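PDB 4NLC: ribosomal RNA processing protein 6 from Trypanosoma brucei brucei, which probably degrades and processes RNA from its 3' end as an exosome-associated exoribonuclease, of which this chain is the catalytic domain with the HRDC region. Local coordinates for residues K46-P51 with L140-V145; I144-H149 with L164-L169. The protein carries 1 engineered substitution. All coordinates share one frame; numbering follows the deposited sequence.

Contact 1 of 2, residues K46-P51 with L140-V145; sequences KAVSVP and LQPNIV
Pro51 lays its ring against the turn that carries Pro142 and Asn143, and this is the tighter half of the contact. Gln141 to Ile144 form a type I beta turn, closed by the backbone bond from Ile144 N to Gln141 O. Pro51 CG lies 3.4 Å from Pro142 O, in van der Waals contact. Asn143 forms the solvent-exposed rim. Its CB heads away from the loop, and chi1 (-163°) sets CG anti to the backbone N; OD1 approaches the proline ring, 3.7 Å from Pro51 CB, the two side chains meeting at an oblique angle. At the ring's CD the packing is slacker, with Val145 CG2 4.3 Å off. The Val48 end is the sparser one, a single branch supplying the touch: CG2 meets Pro142 CB at 3.8 Å, the two side chains crossing at about a right angle. Van der Waals contact thus carries this interface, while Asn168 ND2, which probably donates to both Ser49 O and Pro142 O, bridges the two loops from outside. One loop follows helix 42-46; the other joins helix 136-140 to strand 145-148 of the exonuclease sheet.

Contact 2 of 2, residues I144-H149 with L164-L169; sequences IVKVFH and LYIVNL
Lys146 and Leu169 form the parallel beta bridge of a beta-alpha-beta crossover, in which strand 145-148 leads through helix 152-162 to strand 169-171 at the edge of the RNase H-like exonuclease sheet. The bridge begins with a nearly straight bond from Lys146 N to Asn168 O, 3.1 Å long with an N-H...O angle of 166°. Lys146 O then receives a CA-H...O contact from Leu169 CA at 3.5 Å, and a further backbone bond to Phe170 continues the pairing. The side chain of Lys146 is buried within the crossover. Its chain bends twice, at chi2 (66°) and chi3 (65°), placing CD and CE on a course that curls back toward the start of the strand. There NZ donates to Val167 O at 2.8 Å, nearly along the C=O axis, and to Ile144 O, also at 2.8 Å. Val138 O, from helix 136-140, accepts another bond and Phe139 O a weak one. The carbonyls of Ile144, Val167 and Val138 are thus among those surrounding the ammonium group, and would be expected to offset the cost of burying its charge. The aliphatic part of the lysine slides past Ile166 in the opposite direction, with CB 3.7 Å from Ile166 CG2. Ile166 also packs on Val155 and Leu158 of helix 152-162. Phe148 and Ile166 reach toward each other tip to tip, Phe148 CE1 lying 3.8 Å from Ile166 CD1. Leu169 crosses Phe148 at about a right angle, and the tightest apolar approach is between Phe148 CD1 and Leu169 CD1, at 3.4 Å.

In the fold
Both contacts involve the start of strand 145-148, and they share Ile144 and Val145, but they lie at different depths in the exonuclease fold. Contact 1 is a surface contact, in which a loop preceding the sheet rests on the turn leading into the strand; its chemistry is that of proline rings packed on a carbonyl, an amide oxygen and a few apolar side chains. Contact 2, whose centre is about 9 Å from that of contact 1, is wholly buried and combines sheet pairing, an ammonium group held by carbonyls, and aromatic-aliphatic packing. Asn168 connects the two, its backbone serving contact 2 and its side-chain amide contact 1.

Contact 1 of 2, residues K46-P51 with L140-V145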
loop_
_atom_site.group_PDB
_atom_site.type_symbol
_atom_site.label_atom_id
_atom_site.label_comp_id
_atom_site.label_asym_id
_atom_site.label_seq_id
_atom_site.Cartn_x
_atom_site.Cartn_y
_atom_site.Cartn_z
ATOM N N LYS A 46 -4.758 -6.911 20.939
ATOM C CA LYS A 46 -4.008 -7.679 21.945
ATOM C C LYS A 46 -4.937 -8.428 22.917
ATOM O O LYS A 46 -4.499 -9.386 23.524
ATOM C CB LYS A 46 -3.008 -6.790 22.704
ATOM C CG LYS A 46 -1.875 -6.267 21.814
ATOM C CD LYS A 46 -1.205 -5.083 22.423
ATOM C CE LYS A 46 -0.114 -4.552 21.529
ATOM N NZ LYS A 46 0.510 -3.317 22.099
ATOM N N ALA A 47 -6.200 -7.995 23.067
ATOM C CA ALA A 47 -7.192 -8.637 23.939
ATOM C C ALA A 47 -8.133 -9.599 23.162
ATOM O O ALA A 47 -9.077 -10.111 23.757
ATOM C CB ALA A 47 -8.027 -7.565 24.631
ATOM N N VAL A 48 -7.904 -9.821 21.849
ATOM C CA VAL A 48 -8.815 -10.624 21.022
ATOM C C VAL A 48 -8.290 -12.033 20.761
ATOM O O VAL A 48 -7.104 -12.219 20.489
ATOM C CB VAL A 48 -9.196 -9.856 19.707
ATOM C CG1 VAL A 48 -8.752 -10.572 18.432
ATOM C CG2 VAL A 48 -10.686 -9.548 19.670
ATOM N N SER A 49 -9.193 -13.022 20.823
ATOM C CA SER A 49 -8.865 -14.427 20.580
ATOM C C SER A 49 -9.194 -14.806 19.145
ATOM O O SER A 49 -10.041 -14.178 18.508
ATOM C CB SER A 49 -9.682 -15.332 21.502
ATOM O OG SER A 49 -9.688 -14.878 22.843
ATOM N N VAL A 50 -8.570 -15.878 18.661
ATOM C CA VAL A 50 -8.860 -16.450 17.346
ATOM C C VAL A 50 -10.202 -17.231 17.525
ATOM O O VAL A 50 -10.338 -17.935 18.534
ATOM C CB VAL A 50 -7.731 -17.426 16.896
ATOM C CG1 VAL A 50 -7.999 -17.960 15.497
ATOM C CG2 VAL A 50 -6.344 -16.786 16.987
ATOM N N PRO A 51 -11.193 -17.126 16.597
ATOM C CA PRO A 51 -12.435 -17.916 16.761
ATOM C C PRO A 51 -12.113 -19.413 16.759
ATOM O O PRO A 51 -11.486 -19.903 15.824
ATOM C CB PRO A 51 -13.300 -17.492 15.557
ATOM C CG PRO A 51 -12.661 -16.234 15.018
ATOM C CD PRO A 51 -11.206 -16.349 15.337
ATOM N N LEU A 140 -13.160 -4.829 11.915
ATOM C CA LEU A 140 -13.093 -4.876 13.382
ATOM C C LEU A 140 -13.778 -6.087 13.991
ATOM O O LEU A 140 -13.562 -6.351 15.170
ATOM C CB LEU A 140 -13.656 -3.581 14.024
ATOM C CG LEU A 140 -12.886 -2.261 13.754
ATOM C CD1 LEU A 140 -13.567 -1.073 14.469
ATOM C CD2 LEU A 140 -11.433 -2.360 14.197
ATOM N N GLN A 141 -14.615 -6.811 13.211
ATOM C CA GLN A 141 -15.388 -7.967 13.676
ATOM C C GLN A 141 -14.464 -9.139 13.994
ATOM O O GLN A 141 -13.907 -9.724 13.072
ATOM C CB GLN A 141 -16.488 -8.320 12.646
ATOM C CG GLN A 141 -17.479 -9.457 12.972
ATOM C CD GLN A 141 -18.028 -9.547 14.359
ATOM O OE1 GLN A 141 -18.953 -8.837 14.749
ATOM N NE2 GLN A 141 -17.556 -10.520 15.085
ATOM N N PRO A 142 -14.302 -9.500 15.295
ATOM C CA PRO A 142 -13.420 -10.618 15.640
ATOM C C PRO A 142 -13.863 -11.991 15.135
ATOM O O PRO A 142 -13.037 -12.887 15.040
ATOM C CB PRO A 142 -13.377 -10.573 17.174
ATOM C CG PRO A 142 -14.617 -9.901 17.573
ATOM C CD PRO A 142 -14.930 -8.917 16.502
ATOM N N ASN A 143 -15.159 -12.180 14.847
ATOM C CA ASN A 143 -15.637 -13.492 14.389
ATOM C C ASN A 143 -15.484 -13.681 12.882
ATOM O O ASN A 143 -15.851 -14.720 12.352
ATOM C CB ASN A 143 -17.063 -13.756 14.859
ATOM C CG ASN A 143 -17.447 -15.216 14.786
ATOM O OD1 ASN A 143 -16.743 -16.098 15.297
ATOM N ND2 ASN A 143 -18.542 -15.508 14.092
ATOM N N ILE A 144 -14.948 -12.681 12.196
ATOM C CA ILE A 144 -14.722 -12.763 10.761
ATOM C C ILE A 144 -13.245 -12.748 10.575
ATOM O O ILE A 144 -12.599 -11.761 10.948
ATOM C CB ILE A 144 -15.409 -11.618 9.929
ATOM C CG1 ILE A 144 -16.943 -11.554 10.199
ATOM C CG2 ILE A 144 -15.080 -11.746 8.401
ATOM C CD1 ILE A 144 -17.710 -10.412 9.509
ATOM N N VAL A 145 -12.688 -13.830 9.993
ATOM C CA VAL A 145 -11.247 -13.846 9.685
ATOM C C VAL A 145 -11.031 -13.107 8.354
ATOM O O VAL A 145 -11.719 -13.404 7.365
ATOM C CB VAL A 145 -10.648 -15.279 9.679
ATOM C CG1 VAL A 145 -9.219 -15.289 9.108
ATOM C CG2 VAL A 145 -10.657 -15.869 11.080
#

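Contact 2 of 2, residues I144-H149 with L164-L169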
loop_
_atom_site.group_PDB
_atom_site.type_symbol
_atom_site.label_atom_id
_atom_site.label_comp_id
_atom_site.label_asym_id
_atom_site.label_seq_id
_atom_site.Cartn_x
_atom_site.Cartn_y
_atom_site.Cartn_z
ATOM N N ILE A 144 -14.948 -12.681 12.196
ATOM C CA ILE A 144 -14.722 -12.763 10.761
ATOM C C ILE A 144 -13.245 -12.748 10.575
ATOM O O ILE A 144 -12.599 -11.761 10.948
ATOM C CB ILE A 144 -15.409 -11.618 9.929
ATOM C CG1 ILE A 144 -16.943 -11.554 10.199
ATOM C CG2 ILE A 144 -15.080 -11.746 8.401
ATOM C CD1 ILE A 144 -17.710 -10.412 9.509
ATOM N N VAL A 145 -12.688 -13.830 9.993
ATOM C CA VAL A 145 -11.247 -13.846 9.685
ATOM C C VAL A 145 -11.031 -13.107 8.354
ATOM O O VAL A 145 -11.719 -13.404 7.365
ATOM C CB VAL A 145 -10.648 -15.279 9.679
ATOM C CG1 VAL A 145 -9.219 -15.289 9.108
ATOM C CG2 VAL A 145 -10.657 -15.869 11.080
ATOM N N LYS A 146 -10.077 -12.147 8.326
ATOM C CA LYS A 146 -9.704 -11.432 7.096
ATOM C C LYS A 146 -8.396 -12.040 6.625
ATOM O O LYS A 146 -7.362 -11.885 7.272
ATOM C CB LYS A 146 -9.520 -9.926 7.329
ATOM C CG LYS A 146 -10.810 -9.060 7.309
ATOM C CD LYS A 146 -11.797 -9.334 8.444
ATOM C CE LYS A 146 -11.233 -8.976 9.808
ATOM N NZ LYS A 146 -12.262 -9.018 10.885
ATOM N N VAL A 147 -8.461 -12.775 5.533
ATOM C CA VAL A 147 -7.325 -13.442 4.910
ATOM C C VAL A 147 -6.669 -12.499 3.864
ATOM O O VAL A 147 -7.309 -12.076 2.894
ATOM C CB VAL A 147 -7.748 -14.791 4.252
ATOM C CG1 VAL A 147 -6.533 -15.560 3.709
ATOM C CG2 VAL A 147 -8.550 -15.659 5.208
ATOM N N PHE A 148 -5.392 -12.212 4.046
ATOM C CA PHE A 148 -4.619 -11.445 3.070
ATOM C C PHE A 148 -3.404 -12.284 2.713
ATOM O O PHE A 148 -2.976 -13.100 3.525
ATOM C CB PHE A 148 -4.121 -10.141 3.709
ATOM C CG PHE A 148 -5.086 -8.993 3.846
ATOM C CD1 PHE A 148 -6.057 -8.992 4.847
ATOM C CD2 PHE A 148 -4.967 -7.868 3.038
ATOM C CE1 PHE A 148 -6.892 -7.870 5.047
ATOM C CE2 PHE A 148 -5.795 -6.751 3.236
ATOM C CZ PHE A 148 -6.737 -6.754 4.254
ATOM N N HIS A 149 -2.788 -12.031 1.569
ATOM C CA HIS A 149 -1.550 -12.729 1.209
ATOM C C HIS A 149 -0.390 -11.712 1.166
ATOM O O HIS A 149 -0.284 -10.955 0.213
ATOM C CB HIS A 149 -1.681 -13.476 -0.129
ATOM C CG HIS A 149 -0.533 -14.407 -0.365
ATOM N ND1 HIS A 149 -0.628 -15.749 -0.075
ATOM C CD2 HIS A 149 0.726 -14.137 -0.774
ATOM C CE1 HIS A 149 0.562 -16.257 -0.341
ATOM N NE2 HIS A 149 1.407 -15.324 -0.760
ATOM N N LEU A 164 -8.697 2.276 8.464
ATOM C CA LEU A 164 -9.129 0.880 8.605
ATOM C C LEU A 164 -8.057 -0.000 9.261
ATOM O O LEU A 164 -6.871 0.084 8.925
ATOM C CB LEU A 164 -9.636 0.278 7.267
ATOM C CG LEU A 164 -10.937 0.876 6.717
ATOM C CD1 LEU A 164 -11.266 0.346 5.321
ATOM C CD2 LEU A 164 -12.089 0.602 7.641
ATOM N N TYR A 165 -8.503 -0.851 10.210
ATOM C CA TYR A 165 -7.697 -1.736 11.044
ATOM C C TYR A 165 -8.296 -3.150 11.106
ATOM O O TYR A 165 -9.521 -3.314 11.227
ATOM C CB TYR A 165 -7.573 -1.146 12.455
ATOM C CG TYR A 165 -6.965 0.240 12.471
ATOM C CD1 TYR A 165 -7.764 1.379 12.329
ATOM C CD2 TYR A 165 -5.595 0.418 12.625
ATOM C CE1 TYR A 165 -7.208 2.656 12.330
ATOM C CE2 TYR A 165 -5.034 1.691 12.672
ATOM C CZ TYR A 165 -5.839 2.804 12.480
ATOM O OH TYR A 165 -5.277 4.051 12.504
ATOM N N ILE A 166 -7.403 -4.166 11.051
ATOM C CA ILE A 166 -7.777 -5.571 10.971
ATOM C C ILE A 166 -7.709 -6.311 12.312
ATOM O O ILE A 166 -6.641 -6.487 12.885
ATOM C CB ILE A 166 -6.964 -6.299 9.864
ATOM C CG1 ILE A 166 -6.821 -5.426 8.599
ATOM C CG2 ILE A 166 -7.636 -7.623 9.510
ATOM C CD1 ILE A 166 -5.462 -5.642 7.815
ATOM N N VAL A 167 -8.874 -6.746 12.791
ATOM C CA VAL A 167 -9.028 -7.558 13.983
ATOM C C VAL A 167 -9.177 -8.988 13.421
ATOM O O VAL A 167 -10.091 -9.265 12.650
ATOM C CB VAL A 167 -10.248 -7.109 14.842
ATOM C CG1 VAL A 167 -10.539 -8.108 15.962
ATOM C CG2 VAL A 167 -10.035 -5.708 15.418
ATOM N N ASN A 168 -8.234 -9.856 13.759
ATOM C CA ASN A 168 -8.140 -11.241 13.301
ATOM C C ASN A 168 -7.749 -11.354 11.824
ATOM O O ASN A 168 -8.459 -11.912 10.973
ATOM C CB ASN A 168 -9.357 -12.084 13.651
ATOM C CG ASN A 168 -9.231 -12.649 15.039
ATOM O OD1 ASN A 168 -8.123 -12.894 15.553
ATOM N ND2 ASN A 168 -10.350 -12.852 15.687
ATOM N N LEU A 169 -6.553 -10.846 11.566
ATOM C CA LEU A 169 -5.895 -10.956 10.301
ATOM C C LEU A 169 -5.275 -12.347 10.243
ATOM O O LEU A 169 -4.763 -12.852 11.254
ATOM C CB LEU A 169 -4.752 -9.894 10.203
ATOM C CG LEU A 169 -3.755 -10.028 9.015
ATOM C CD1 LEU A 169 -4.420 -9.698 7.705
ATOM C CD2 LEU A 169 -2.537 -9.137 9.209
#